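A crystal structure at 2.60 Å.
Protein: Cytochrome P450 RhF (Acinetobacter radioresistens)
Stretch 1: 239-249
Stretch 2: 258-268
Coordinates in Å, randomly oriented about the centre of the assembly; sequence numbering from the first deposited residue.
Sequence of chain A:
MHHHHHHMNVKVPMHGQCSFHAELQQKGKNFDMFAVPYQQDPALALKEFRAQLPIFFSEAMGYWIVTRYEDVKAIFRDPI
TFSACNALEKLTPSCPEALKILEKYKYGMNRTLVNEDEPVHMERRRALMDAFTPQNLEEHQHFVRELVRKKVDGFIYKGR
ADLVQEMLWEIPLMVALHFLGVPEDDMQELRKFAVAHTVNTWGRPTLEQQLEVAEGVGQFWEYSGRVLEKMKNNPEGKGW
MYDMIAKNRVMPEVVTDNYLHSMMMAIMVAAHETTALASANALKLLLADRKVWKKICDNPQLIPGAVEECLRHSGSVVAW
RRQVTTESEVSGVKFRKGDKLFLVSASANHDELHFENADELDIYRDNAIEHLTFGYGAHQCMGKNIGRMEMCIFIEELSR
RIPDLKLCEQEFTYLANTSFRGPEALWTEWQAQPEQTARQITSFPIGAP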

# COMPACT_ATOMS: atom_id res chain seq x y z
N GLY A 239 -13.19 -9.27 -15.83
CA GLY A 239 -12.22 -8.62 -14.97
C GLY A 239 -12.96 -7.64 -14.09
O GLY A 239 -14.08 -7.21 -14.38
N TRP A 240 -12.32 -7.25 -12.99
CA TRP A 240 -13.01 -6.39 -12.03
C TRP A 240 -13.46 -5.07 -12.65
O TRP A 240 -14.55 -4.56 -12.34
CB TRP A 240 -12.12 -6.13 -10.83
CG TRP A 240 -12.88 -5.61 -9.68
CD1 TRP A 240 -14.18 -5.87 -9.36
CD2 TRP A 240 -12.37 -4.75 -8.67
NE1 TRP A 240 -14.52 -5.22 -8.20
CE2 TRP A 240 -13.42 -4.52 -7.76
CE3 TRP A 240 -11.13 -4.15 -8.44
CZ2 TRP A 240 -13.26 -3.71 -6.64
CZ3 TRP A 240 -10.98 -3.34 -7.34
CH2 TRP A 240 -12.03 -3.13 -6.45
N MET A 241 -12.64 -4.49 -13.54
CA MET A 241 -13.04 -3.22 -14.15
C MET A 241 -14.26 -3.41 -15.05
O MET A 241 -15.15 -2.55 -15.10
CB MET A 241 -11.87 -2.61 -14.92
CG MET A 241 -10.81 -1.97 -14.04
SD MET A 241 -11.52 -0.81 -12.85
CE MET A 241 -12.48 0.27 -13.92
N TYR A 242 -14.34 -4.54 -15.76
CA TYR A 242 -15.55 -4.85 -16.52
C TYR A 242 -16.77 -4.98 -15.61
O TYR A 242 -17.89 -4.65 -16.02
CB TYR A 242 -15.38 -6.14 -17.31
CG TYR A 242 -14.47 -5.98 -18.50
CD1 TYR A 242 -14.86 -5.20 -19.60
CD2 TYR A 242 -13.23 -6.59 -18.52
CE1 TYR A 242 -14.01 -5.04 -20.70
CE2 TYR A 242 -12.38 -6.43 -19.61
CZ TYR A 242 -12.77 -5.67 -20.69
OH TYR A 242 -11.91 -5.53 -21.75
N ASP A 243 -16.58 -5.47 -14.38
CA ASP A 243 -17.69 -5.51 -13.44
C ASP A 243 -18.18 -4.10 -13.14
O ASP A 243 -19.39 -3.82 -13.21
CB ASP A 243 -17.28 -6.23 -12.16
CG ASP A 243 -16.92 -7.67 -12.40
OD1 ASP A 243 -17.44 -8.27 -13.36
OD2 ASP A 243 -16.10 -8.20 -11.62
N MET A 244 -17.26 -3.19 -12.81
CA MET A 244 -17.66 -1.82 -12.53
C MET A 244 -18.38 -1.20 -13.72
O MET A 244 -19.47 -0.63 -13.58
CB MET A 244 -16.45 -0.96 -12.14
CG MET A 244 -15.37 -1.66 -11.36
SD MET A 244 -14.28 -0.48 -10.55
CE MET A 244 -13.12 -1.56 -9.71
N ILE A 245 -17.77 -1.29 -14.91
CA ILE A 245 -18.38 -0.77 -16.13
C ILE A 245 -19.81 -1.27 -16.26
O ILE A 245 -20.75 -0.50 -16.51
CB ILE A 245 -17.55 -1.16 -17.37
CG1 ILE A 245 -16.21 -0.41 -17.42
CG2 ILE A 245 -18.32 -0.90 -18.65
CD1 ILE A 245 -15.38 -0.81 -18.63
N ALA A 246 -20.00 -2.58 -16.07
CA ALA A 246 -21.33 -3.17 -16.08
C ALA A 246 -22.23 -2.57 -15.02
O ALA A 246 -23.37 -2.17 -15.31
CB ALA A 246 -21.21 -4.68 -15.90
N LYS A 247 -21.75 -2.49 -13.77
CA LYS A 247 -22.59 -1.91 -12.71
C LYS A 247 -22.91 -0.45 -13.00
O LYS A 247 -23.96 0.06 -12.57
CB LYS A 247 -21.90 -2.07 -11.35
CG LYS A 247 -21.99 -3.50 -10.76
CD LYS A 247 -23.38 -3.83 -10.21
CE LYS A 247 -23.48 -5.28 -9.75
NZ LYS A 247 -24.51 -5.48 -8.69
N ASN A 248 -22.04 0.24 -13.74
CA ASN A 248 -22.31 1.62 -14.10
C ASN A 248 -23.48 1.73 -15.06
O ASN A 248 -24.26 2.69 -15.01
CB ASN A 248 -21.05 2.25 -14.70
CG ASN A 248 -21.34 3.55 -15.38
OD1 ASN A 248 -21.52 3.59 -16.60
ND2 ASN A 248 -21.40 4.62 -14.61
N ARG A 249 -23.62 0.75 -15.96
CA ARG A 249 -24.77 0.76 -16.85
C ARG A 249 -26.07 0.57 -16.08
O ARG A 249 -27.12 1.07 -16.49
CB ARG A 249 -24.60 -0.31 -17.92
CG ARG A 249 -23.44 -0.06 -18.87
CD ARG A 249 -23.46 -0.98 -20.10
NE ARG A 249 -22.26 -1.82 -20.19
CZ ARG A 249 -21.20 -1.55 -20.95
NH1 ARG A 249 -21.16 -0.44 -21.69
NH2 ARG A 249 -20.16 -2.38 -20.96
N ASN A 258 -17.25 9.27 -13.47
CA ASN A 258 -15.98 9.74 -12.91
C ASN A 258 -15.36 8.69 -12.02
O ASN A 258 -14.14 8.51 -12.02
CB ASN A 258 -16.16 11.02 -12.10
CG ASN A 258 -14.88 11.43 -11.42
OD1 ASN A 258 -14.61 11.04 -10.27
ND2 ASN A 258 -14.06 12.20 -12.13
N TYR A 259 -16.18 8.00 -11.22
CA TYR A 259 -15.64 6.92 -10.42
C TYR A 259 -14.95 5.89 -11.31
O TYR A 259 -13.90 5.36 -10.96
CB TYR A 259 -16.72 6.24 -9.58
CG TYR A 259 -16.24 4.91 -9.09
CD1 TYR A 259 -15.37 4.81 -8.00
CD2 TYR A 259 -16.60 3.73 -9.75
CE1 TYR A 259 -14.91 3.58 -7.57
CE2 TYR A 259 -16.14 2.52 -9.34
CZ TYR A 259 -15.30 2.43 -8.26
OH TYR A 259 -14.86 1.19 -7.87
N LEU A 260 -15.53 5.62 -12.48
CA LEU A 260 -14.90 4.66 -13.39
C LEU A 260 -13.52 5.14 -13.80
O LEU A 260 -12.54 4.39 -13.71
CB LEU A 260 -15.79 4.44 -14.62
CG LEU A 260 -16.87 3.37 -14.48
CD1 LEU A 260 -17.82 3.66 -13.32
CD2 LEU A 260 -17.64 3.25 -15.80
N HIS A 261 -13.41 6.40 -14.20
CA HIS A 261 -12.13 6.91 -14.66
C HIS A 261 -11.16 7.06 -13.49
O HIS A 261 -9.98 6.70 -13.61
CB HIS A 261 -12.35 8.24 -15.37
CG HIS A 261 -11.19 8.68 -16.20
ND1 HIS A 261 -11.29 9.67 -17.15
CD2 HIS A 261 -9.90 8.28 -16.20
CE1 HIS A 261 -10.11 9.86 -17.71
NE2 HIS A 261 -9.24 9.03 -17.15
N SER A 262 -11.65 7.56 -12.35
CA SER A 262 -10.78 7.71 -11.19
C SER A 262 -10.31 6.36 -10.66
O SER A 262 -9.12 6.17 -10.39
CB SER A 262 -11.51 8.51 -10.10
OG SER A 262 -11.81 9.84 -10.54
N MET A 263 -11.23 5.39 -10.54
CA MET A 263 -10.83 4.08 -10.03
C MET A 263 -9.86 3.40 -10.99
O MET A 263 -8.90 2.76 -10.56
CB MET A 263 -12.06 3.21 -9.77
CG MET A 263 -11.76 1.86 -9.09
SD MET A 263 -10.97 2.04 -7.47
CE MET A 263 -11.87 0.86 -6.49
N MET A 264 -10.10 3.52 -12.30
CA MET A 264 -9.17 2.96 -13.27
C MET A 264 -7.74 3.32 -12.91
O MET A 264 -6.89 2.44 -12.71
CB MET A 264 -9.50 3.46 -14.68
CG MET A 264 -10.32 2.50 -15.53
SD MET A 264 -9.58 0.87 -15.77
CE MET A 264 -8.18 1.31 -16.78
N MET A 265 -7.45 4.62 -12.78
CA MET A 265 -6.08 5.05 -12.53
C MET A 265 -5.61 4.66 -11.14
O MET A 265 -4.49 4.17 -10.98
CB MET A 265 -5.94 6.56 -12.71
CG MET A 265 -4.53 6.95 -13.06
SD MET A 265 -4.23 8.73 -13.01
CE MET A 265 -5.08 9.18 -11.52
N ALA A 266 -6.45 4.87 -10.13
CA ALA A 266 -6.03 4.54 -8.78
C ALA A 266 -5.81 3.04 -8.62
O ALA A 266 -4.78 2.59 -8.08
CB ALA A 266 -7.07 5.06 -7.78
N ILE A 267 -6.75 2.23 -9.12
CA ILE A 267 -6.67 0.79 -8.90
C ILE A 267 -5.52 0.18 -9.70
O ILE A 267 -4.96 -0.85 -9.31
CB ILE A 267 -8.02 0.11 -9.20
CG1 ILE A 267 -8.17 -1.13 -8.32
CG2 ILE A 267 -8.17 -0.24 -10.68
CD1 ILE A 267 -7.90 -0.87 -6.85
N MET A 268 -5.10 0.83 -10.80
CA MET A 268 -3.98 0.31 -11.58
C MET A 268 -2.64 0.53 -10.93
O MET A 268 -1.63 0.10 -11.49
CB MET A 268 -3.96 0.92 -12.97
CG MET A 268 -4.97 0.27 -13.86
SD MET A 268 -4.85 0.89 -15.55
CE MET A 268 -3.14 1.36 -15.62

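Helices 240-249 and 258-268 of one chain pack nearly antiparallel, with 170° between their N-to-C directions. Their axes come within 10.4 Å of each other. No hydrogen bond crosses between them, so the contact rests on packed side chains. Together the two sides bury 450 Å².

G239 sits at the N-cap position and does not touch stretch 2. Its phi/psi of 146/161 would press a CB against the carbonyl O of the preceding residue, which by itself calls for glycine. G239 O accepts the backbone hydrogen bond from D243 N at 3.0 Å, in the first turn of the helix.

W240 points toward stretch 2 with chi1 in t. Its indole reaches two residues one helical turn apart. W240 CZ3 lies 3.7 Å from I267 CG1, and W240 CH2 lies 4.0 Å from M263 CE. Both approaches to the ring are oblique. The polar NE1 is hydrogen-bonded elsewhere in the structure.

M241 also points toward stretch 2, and stretch 2 covers 79 Å² of it. All three chi angles are in m, which folds the side chain compactly. M241 CE is 3.5 Å from M264 SD and 4.1 Å from the backbone atom L260 O. M241 SD is 4.0 Å from I267 CG2. The CA atoms of M241 and M264 are 7.3 Å apart.

Y242 and D243 are out of reach of stretch 2.

M244, one turn after W240, returns to the contact. Its chi1 of -34° lies between wells, while chi2 and chi3 are t. M244 SD is 3.2 Å from Y259 OH. M244 SD is 4.8 Å from the centroid of the Y259 ring and 66° off the ring normal, an oblique sulfur-aromatic contact. The CB of Y259 points sideways, but the end of its side chain comes nearer to stretch 1. M244 CE extends to M263 CG at 3.7 Å, so M263 touches both W240 and M244.

The CA-to-CB bond of I245 points sideways, and the L260 CD2 methyl lies near the backbone of I245. I245 CA is 4.1 Å from L260 CD2, and I245 CG1 is 4.3 Å from the same methyl.

A246 points away. K247 starts sideways, and its end leads away.

N248 points toward stretch 2. Its contact is apolar: N248 CB is 3.7 Å from L260 CD2. That methyl therefore touches both I245 and N248. N248 ND2 is hydrogen-bonded elsewhere in the structure. R249 is out of reach of stretch 2.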